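Local structure of beta-galactosidase (Trichoderma reesei, 3OG2) at residues A[355-360]-A[551-556]; A[361-366]-A[470-475]. The protein probably hydrolyses terminal non-reducing beta-D-galactose residues in beta-D-galactosides, as a glycosylated glycoside hydrolase of family 35. All coordinates share one frame; numbering follows the deposited sequence.

Contact 1: A[355-360]-A[551-556]. With MAN (alpha-D-mannopyranose), chain B; NAG (2-acetamido-2-deoxy-beta-D-glucopyranose), chain C; BMA (beta-D-mannopyranose), chain D.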
loop_
_atom_site.group_PDB
_atom_site.type_symbol
_atom_site.label_atom_id
_atom_site.label_comp_id
_atom_site.label_asym_id
_atom_site.label_seq_id
_atom_site.Cartn_x
_atom_site.Cartn_y
_atom_site.Cartn_z
ATOM N N ASP A 355 14.638 -0.391 2.398
ATOM C CA ASP A 355 15.800 -1.214 2.183
ATOM C C ASP A 355 15.572 -2.299 1.151
ATOM O O ASP A 355 16.564 -2.872 0.672
ATOM C CB ASP A 355 16.190 -1.872 3.520
ATOM C CG ASP A 355 15.068 -2.820 3.922
ATOM O OD1 ASP A 355 13.930 -2.442 4.153
ATOM O OD2 ASP A 355 15.255 -4.087 3.990
ATOM N N ARG A 356 14.353 -2.627 0.741
ATOM C CA ARG A 356 14.195 -3.735 -0.245
ATOM C C ARG A 356 14.836 -3.331 -1.557
ATOM O O ARG A 356 14.729 -2.160 -1.993
ATOM C CB ARG A 356 12.710 -4.023 -0.501
ATOM C CG ARG A 356 12.085 -4.708 0.739
ATOM C CD ARG A 356 10.581 -4.879 0.499
ATOM N NE ARG A 356 10.034 -5.909 1.397
ATOM C CZ ARG A 356 8.794 -5.953 1.835
ATOM N NH1 ARG A 356 7.897 -5.020 1.522
ATOM N NH2 ARG A 356 8.420 -6.969 2.636
ATOM N N GLU A 357 15.510 -4.295 -2.207
ATOM C CA GLU A 357 16.187 -3.955 -3.473
ATOM C C GLU A 357 15.226 -3.375 -4.497
ATOM O O GLU A 357 15.582 -2.506 -5.299
ATOM C CB GLU A 357 16.886 -5.187 -4.005
ATOM C CG GLU A 357 17.797 -4.838 -5.200
ATOM C CD GLU A 357 18.919 -5.847 -5.468
ATOM O OE1 GLU A 357 19.304 -6.651 -4.556
ATOM O OE2 GLU A 357 19.451 -5.835 -6.584
ATOM N N LYS A 358 13.968 -3.865 -4.457
ATOM C CA LYS A 358 12.990 -3.374 -5.432
ATOM C C LYS A 358 12.780 -1.876 -5.299
ATOM O O LYS A 358 12.445 -1.211 -6.276
ATOM C CB LYS A 358 11.617 -4.106 -5.331
ATOM C CG LYS A 358 11.025 -4.024 -3.929
ATOM C CD LYS A 358 9.736 -4.798 -3.804
ATOM C CE LYS A 358 8.623 -4.258 -4.716
ATOM N NZ LYS A 358 7.394 -5.122 -4.613
ATOM N N TYR A 359 12.967 -1.268 -4.144
ATOM C CA TYR A 359 12.875 0.207 -4.026
ATOM C C TYR A 359 13.925 0.848 -4.918
ATOM O O TYR A 359 13.656 1.788 -5.684
ATOM C CB TYR A 359 13.014 0.627 -2.534
ATOM C CG TYR A 359 12.975 2.139 -2.403
ATOM C CD1 TYR A 359 14.145 2.917 -2.498
ATOM C CD2 TYR A 359 11.742 2.797 -2.181
ATOM C CE1 TYR A 359 14.130 4.292 -2.400
ATOM C CE2 TYR A 359 11.716 4.175 -2.082
ATOM C CZ TYR A 359 12.910 4.913 -2.184
ATOM O OH TYR A 359 12.940 6.281 -2.087
ATOM N N SER A 360 15.195 0.405 -4.732
ATOM C CA SER A 360 16.277 1.090 -5.457
ATOM C C SER A 360 16.155 0.867 -6.949
ATOM O O SER A 360 16.456 1.785 -7.729
ATOM C CB SER A 360 17.623 0.583 -4.939
ATOM O OG SER A 360 17.720 0.818 -3.521
ATOM N N ASP A 551 28.156 0.849 -12.035
ATOM C CA ASP A 551 27.345 -0.368 -12.117
ATOM C C ASP A 551 26.016 -0.108 -11.435
ATOM O O ASP A 551 25.750 0.872 -10.708
ATOM C CB ASP A 551 28.089 -1.557 -11.553
ATOM C CG ASP A 551 28.289 -1.523 -10.058
ATOM O OD1 ASP A 551 28.178 -0.442 -9.432
ATOM O OD2 ASP A 551 28.633 -2.609 -9.538
ATOM N N ARG A 552 25.083 -1.049 -11.659
ATOM C CA ARG A 552 23.724 -0.907 -11.124
ATOM C C ARG A 552 23.716 -0.755 -9.628
ATOM O O ARG A 552 22.990 0.066 -9.077
ATOM C CB ARG A 552 22.926 -2.185 -11.475
ATOM C CG ARG A 552 21.504 -2.068 -10.976
ATOM C CD ARG A 552 20.800 -3.442 -11.050
ATOM N NE ARG A 552 20.550 -3.865 -12.429
ATOM C CZ ARG A 552 21.080 -4.823 -13.153
ATOM N NH1 ARG A 552 22.033 -5.680 -12.703
ATOM N NH2 ARG A 552 20.630 -4.947 -14.388
ATOM N N ASN A 553 24.511 -1.575 -8.925
ATOM C CA ASN A 553 24.461 -1.514 -7.471
ATOM C C ASN A 553 25.019 -0.190 -6.963
ATOM O O ASN A 553 24.549 0.237 -5.907
ATOM C CB ASN A 553 25.211 -2.706 -6.866
ATOM C CG ASN A 553 24.420 -3.966 -7.116
ATOM O OD1 ASN A 553 24.476 -4.567 -8.190
ATOM N ND2 ASN A 553 23.684 -4.422 -6.105
ATOM N N SER A 554 25.936 0.446 -7.678
ATOM C CA SER A 554 26.319 1.815 -7.283
ATOM C C SER A 554 25.199 2.790 -7.610
ATOM O O SER A 554 24.916 3.700 -6.800
ATOM C CB SER A 554 27.568 2.217 -8.056
ATOM O OG SER A 554 28.640 1.433 -7.614
ATOM N N ALA A 555 24.552 2.645 -8.777
ATOM C CA ALA A 555 23.467 3.566 -9.140
ATOM C C ALA A 555 22.324 3.556 -8.132
ATOM O O ALA A 555 21.649 4.541 -7.884
ATOM C CB ALA A 555 22.883 3.171 -10.504
ATOM N N TYR A 556 22.109 2.415 -7.476
ATOM C CA TYR A 556 21.078 2.315 -6.441
ATOM C C TYR A 556 21.284 3.363 -5.349
ATOM O O TYR A 556 20.320 3.719 -4.675
ATOM C CB TYR A 556 21.220 0.967 -5.754
ATOM C CG TYR A 556 20.616 -0.229 -6.460
ATOM C CD1 TYR A 556 19.753 -0.156 -7.543
ATOM C CD2 TYR A 556 20.942 -1.503 -5.934
ATOM C CE1 TYR A 556 19.232 -1.331 -8.118
ATOM C CE2 TYR A 556 20.398 -2.664 -6.482
ATOM C CZ TYR A 556 19.548 -2.570 -7.581
ATOM O OH TYR A 556 19.008 -3.713 -8.119
HETATM C C1 MAN B . 22.413 -7.900 -4.519
HETATM C C2 MAN B . 21.990 -8.009 -5.977
HETATM C C3 MAN B . 23.054 -8.859 -6.712
HETATM C C4 MAN B . 24.443 -8.193 -6.551
HETATM C C5 MAN B . 24.767 -8.107 -5.041
HETATM C C6 MAN B . 26.080 -7.341 -4.840
HETATM O O2 MAN B . 21.934 -6.702 -6.526
HETATM O O3 MAN B . 22.700 -8.821 -8.126
HETATM O O4 MAN B . 25.403 -9.016 -7.178
HETATM O O5 MAN B . 23.726 -7.351 -4.413
HETATM O O6 MAN B . 26.454 -7.402 -3.454
HETATM C C1 NAG C . 19.842 -3.344 0.724
HETATM C C2 NAG C . 20.495 -3.584 -0.630
HETATM C C3 NAG C . 19.781 -4.677 -1.396
HETATM C C4 NAG C . 19.703 -5.945 -0.529
HETATM C C5 NAG C . 19.037 -5.585 0.816
HETATM C C6 NAG C . 19.026 -6.742 1.802
HETATM C C7 NAG C . 21.431 -1.477 -1.494
HETATM C C8 NAG C . 21.113 -0.136 -2.091
HETATM N N2 NAG C . 20.415 -2.329 -1.405
HETATM O O3 NAG C . 20.416 -4.930 -2.612
HETATM O O4 NAG C . 18.866 -6.879 -1.218
HETATM O O5 NAG C . 19.848 -4.568 1.433
HETATM O O6 NAG C . 20.321 -7.295 1.964
HETATM O O7 NAG C . 22.536 -1.711 -0.984
HETATM C C1 BMA D . 19.313 -8.139 -1.222
HETATM C C2 BMA D . 18.285 -9.059 -1.893
HETATM C C3 BMA D . 18.857 -10.479 -1.953
HETATM C C4 BMA D . 20.213 -10.491 -2.672
HETATM C C5 BMA D . 21.150 -9.476 -1.968
HETATM C C6 BMA D . 22.524 -9.381 -2.585
HETATM O O2 BMA D . 17.932 -8.574 -3.202
HETATM O O3 BMA D . 17.944 -11.276 -2.697
HETATM O O4 BMA D . 20.758 -11.815 -2.518
HETATM O O5 BMA D . 20.541 -8.153 -1.994
HETATM O O6 BMA D . 22.401 -9.244 -4.028
HETATM O O HOH W 1 18.212 3.279 -2.521
#
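Tyr556 lies with one ring face against Ser360 and turns its hydroxyl to Glu357. Ser360 CB stands 3.8 Å from the centroid of the Tyr556 ring, a CH-pi contact displaced toward the CG and CD1 rim; the other face meets Arg552 O, one helical turn back. A serine is slim enough for so close an approach, and its OG shares a water with Tyr556 O. Glu357, its CG anti to the backbone N (chi1 -171°) and the chain extended beyond, sends OE2 to the ring edge, where Tyr556 OH donates to its anti lone pair at 2.7 Å, with carboxylate and ring planes 73° apart. The contact thus joins the start of helix 357-370, in the family 35 TIM-barrel region, directly to the short helix 552-555 of domain 2, and sugars of a protein-linked glycan bond to the Glu357 carboxylate and the Asn553 amide beside it. Mannose O2 also donates to Glu357 OE2 (2.6 Å) and accepts a nearly straight bond from Asn553 ND2 (170°), while beta-mannose O2 donates to Glu357 OE1 at 2.7 Å. A phenylalanine in place of Tyr556 would probably leave Glu357 OE2 without the hydroxyl that meets its anti lone pair, and so untie the carboxylate from the ring.

Contact 2: A[361-366]-A[470-475]; sequences ELKLQG and EIFTWN
The Phe472 ring meets helix 361-366 along its CD1–CE1 side, and neither partner there sits squarely over a face or at an edge. Leu364 CD2 comes in obliquely, 3.6 Å from Phe472 CD1 and only slightly farther from CE1, while the carbonyl oxygen Lys363 O approaches Phe472 CE1 obliquely at 4.2 Å. The two apolar side chains cross at about a right angle, and of the leucine's side-chain atoms it is CD2 that makes the close approach. Phe472 has CG anti to its own nitrogen (chi1 172°), which carries the ring across to the helix; there a flat, wholly apolar group suits a surface made of a methyl and backbone. Val560 also packs against this phenylalanine. Here the helix 357-370 of the TIM-barrel region lies against strand 470-476, an outermost strand of a five-stranded mixed sheet in domain 2. Their short segments approach to 7.9 Å between axes, at an angle of 60°. Beside the hydrophobic touch, water 2 bridges two backbone carbonyls, donating to Ile471 O at 2.9 Å and, over a longer 3.3 Å, to Leu364 O. Two acceptors cannot bond each other directly, but a water, with two protons to give, can bridge them. Lys363 lays its aliphatic CG 4.4 Å from Phe472 CE1; its ammonium end goes on to the carbonyl oxygens of Tyr556 and Tyr558 and makes a cation-pi contact with Trp559. Within the helix, Gln365 NE2 donates almost straight (169°) to the anti lone pair of Glu361 OE2, tying together two long side chains one turn apart.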
loop_
_atom_site.group_PDB
_atom_site.type_symbol
_atom_site.label_atom_id
_atom_site.label_comp_id
_atom_site.label_asym_id
_atom_site.label_seq_id
_atom_site.Cartn_x
_atom_site.Cartn_y
_atom_site.Cartn_z
ATOM N N GLU A 361 15.694 -0.336 -7.357
ATOM C CA GLU A 361 15.492 -0.561 -8.807
ATOM C C GLU A 361 14.380 0.336 -9.342
ATOM O O GLU A 361 14.490 0.871 -10.443
ATOM C CB GLU A 361 15.151 -2.018 -9.024
ATOM C CG GLU A 361 14.592 -2.267 -10.429
ATOM C CD GLU A 361 15.488 -1.918 -11.598
ATOM O OE1 GLU A 361 16.722 -2.178 -11.459
ATOM O OE2 GLU A 361 15.028 -1.424 -12.690
ATOM N N LEU A 362 13.306 0.528 -8.552
ATOM C CA LEU A 362 12.210 1.393 -9.022
ATOM C C LEU A 362 12.686 2.822 -9.169
ATOM O O LEU A 362 12.264 3.509 -10.120
ATOM C CB LEU A 362 11.055 1.256 -8.044
ATOM C CG LEU A 362 9.762 1.946 -8.404
ATOM C CD1 LEU A 362 9.276 1.588 -9.809
ATOM C CD2 LEU A 362 8.700 1.533 -7.371
ATOM N N LYS A 363 13.579 3.276 -8.269
ATOM C CA LYS A 363 14.137 4.629 -8.406
ATOM C C LYS A 363 14.908 4.774 -9.703
ATOM O O LYS A 363 14.874 5.823 -10.330
ATOM C CB LYS A 363 15.095 4.855 -7.216
ATOM C CG LYS A 363 15.798 6.201 -7.273
ATOM C CD LYS A 363 16.607 6.526 -5.983
ATOM C CE LYS A 363 17.656 5.410 -5.757
ATOM N NZ LYS A 363 18.530 5.781 -4.599
ATOM N N LEU A 364 15.646 3.735 -10.159
ATOM C CA LEU A 364 16.368 3.900 -11.424
ATOM C C LEU A 364 15.388 4.190 -12.559
ATOM O O LEU A 364 15.662 4.999 -13.460
ATOM C CB LEU A 364 17.136 2.630 -11.758
ATOM C CG LEU A 364 18.099 2.108 -10.708
ATOM C CD1 LEU A 364 18.843 0.883 -11.254
ATOM C CD2 LEU A 364 19.091 3.182 -10.295
ATOM N N GLN A 365 14.230 3.525 -12.487
ATOM C CA GLN A 365 13.234 3.705 -13.561
ATOM C C GLN A 365 12.531 5.040 -13.483
ATOM O O GLN A 365 12.334 5.697 -14.515
ATOM C CB GLN A 365 12.195 2.576 -13.459
ATOM C CG GLN A 365 12.817 1.173 -13.676
ATOM C CD GLN A 365 11.757 0.097 -13.556
ATOM O OE1 GLN A 365 10.544 0.328 -13.698
ATOM N NE2 GLN A 365 12.157 -1.118 -13.281
ATOM N N GLY A 366 12.172 5.481 -12.264
ATOM C CA GLY A 366 11.525 6.788 -12.157
ATOM C C GLY A 366 12.441 7.933 -12.565
ATOM O O GLY A 366 12.032 8.894 -13.248
ATOM N N GLU A 470 22.100 2.049 -19.565
ATOM C CA GLU A 470 20.878 2.740 -19.206
ATOM C C GLU A 470 21.171 4.069 -18.553
ATOM O O GLU A 470 22.206 4.274 -17.919
ATOM C CB GLU A 470 20.063 1.790 -18.294
ATOM C CG GLU A 470 19.591 0.588 -19.156
ATOM C CD GLU A 470 18.627 -0.324 -18.443
ATOM O OE1 GLU A 470 19.081 -1.134 -17.576
ATOM O OE2 GLU A 470 17.412 -0.212 -18.772
ATOM N N ILE A 471 20.257 5.000 -18.748
ATOM C CA ILE A 471 20.406 6.338 -18.203
ATOM C C ILE A 471 19.735 6.392 -16.844
ATOM O O ILE A 471 18.570 5.999 -16.707
ATOM C CB ILE A 471 19.735 7.343 -19.147
ATOM C CG1 ILE A 471 20.501 7.458 -20.454
ATOM C CG2 ILE A 471 19.619 8.738 -18.518
ATOM C CD1 ILE A 471 19.825 7.051 -21.678
ATOM N N PHE A 472 20.464 6.828 -15.847
ATOM C CA PHE A 472 19.903 7.096 -14.515
ATOM C C PHE A 472 19.354 8.524 -14.474
ATOM O O PHE A 472 18.197 8.758 -14.135
ATOM C CB PHE A 472 20.968 6.836 -13.425
ATOM C CG PHE A 472 20.433 7.304 -12.089
ATOM C CD1 PHE A 472 19.418 6.575 -11.448
ATOM C CD2 PHE A 472 20.923 8.445 -11.480
ATOM C CE1 PHE A 472 18.928 7.008 -10.227
ATOM C CE2 PHE A 472 20.418 8.875 -10.252
ATOM C CZ PHE A 472 19.431 8.148 -9.607
ATOM N N THR A 473 20.177 9.506 -14.828
ATOM C CA THR A 473 19.727 10.894 -14.868
ATOM C C THR A 473 20.681 11.696 -15.716
ATOM O O THR A 473 21.798 11.214 -16.058
ATOM C CB THR A 473 19.620 11.500 -13.449
ATOM O OG1 THR A 473 18.804 12.678 -13.510
ATOM C CG2 THR A 473 20.985 11.909 -12.884
ATOM N N TRP A 474 20.280 12.914 -16.036
ATOM C CA TRP A 474 21.254 13.865 -16.601
ATOM C C TRP A 474 20.713 15.246 -16.260
ATOM O O TRP A 474 19.502 15.382 -16.047
ATOM C CB TRP A 474 21.454 13.699 -18.109
ATOM C CG TRP A 474 20.220 13.994 -18.903
ATOM C CD1 TRP A 474 19.279 13.075 -19.285
ATOM C CD2 TRP A 474 19.781 15.260 -19.399
ATOM N NE1 TRP A 474 18.274 13.694 -19.987
ATOM C CE2 TRP A 474 18.553 15.030 -20.071
ATOM C CE3 TRP A 474 20.319 16.556 -19.310
ATOM C CZ2 TRP A 474 17.875 16.079 -20.662
ATOM C CZ3 TRP A 474 19.630 17.613 -19.909
ATOM C CH2 TRP A 474 18.405 17.343 -20.579
ATOM N N ASN A 475 21.597 16.248 -16.199
ATOM C CA ASN A 475 21.122 17.607 -16.062
ATOM C C ASN A 475 22.195 18.546 -16.589
ATOM O O ASN A 475 23.381 18.244 -16.613
ATOM C CB ASN A 475 20.777 17.953 -14.580
ATOM C CG ASN A 475 19.666 18.991 -14.575
ATOM O OD1 ASN A 475 19.396 19.729 -15.584
ATOM N ND2 ASN A 475 18.901 19.058 -13.529
HETATM O O HOH W 2 17.198 3.579 -16.004
#

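How the contacts relate
Contacts 1 and 2 share helix 357-370: segment 355-360 covers its approach and first turn, 361-366 follows directly, and the contact centres are 11 Å apart. Along the chain the order is 355-360, 361-366, 470-475, 551-556, so contact 2 is nested inside the loop closed by contact 1. The two meet physically: Ala555 O packs 3.8 Å from Leu364 CD2, and Leu364 CD1 lies 3.9 Å from Tyr556 CE1. One helix of the TIM-barrel region therefore receives two separate parts of domain 2, an edge strand and a short helix, in two adjoining, largely buried contacts between the TIM-barrel region and domain 2, away from the galactose-binding residues.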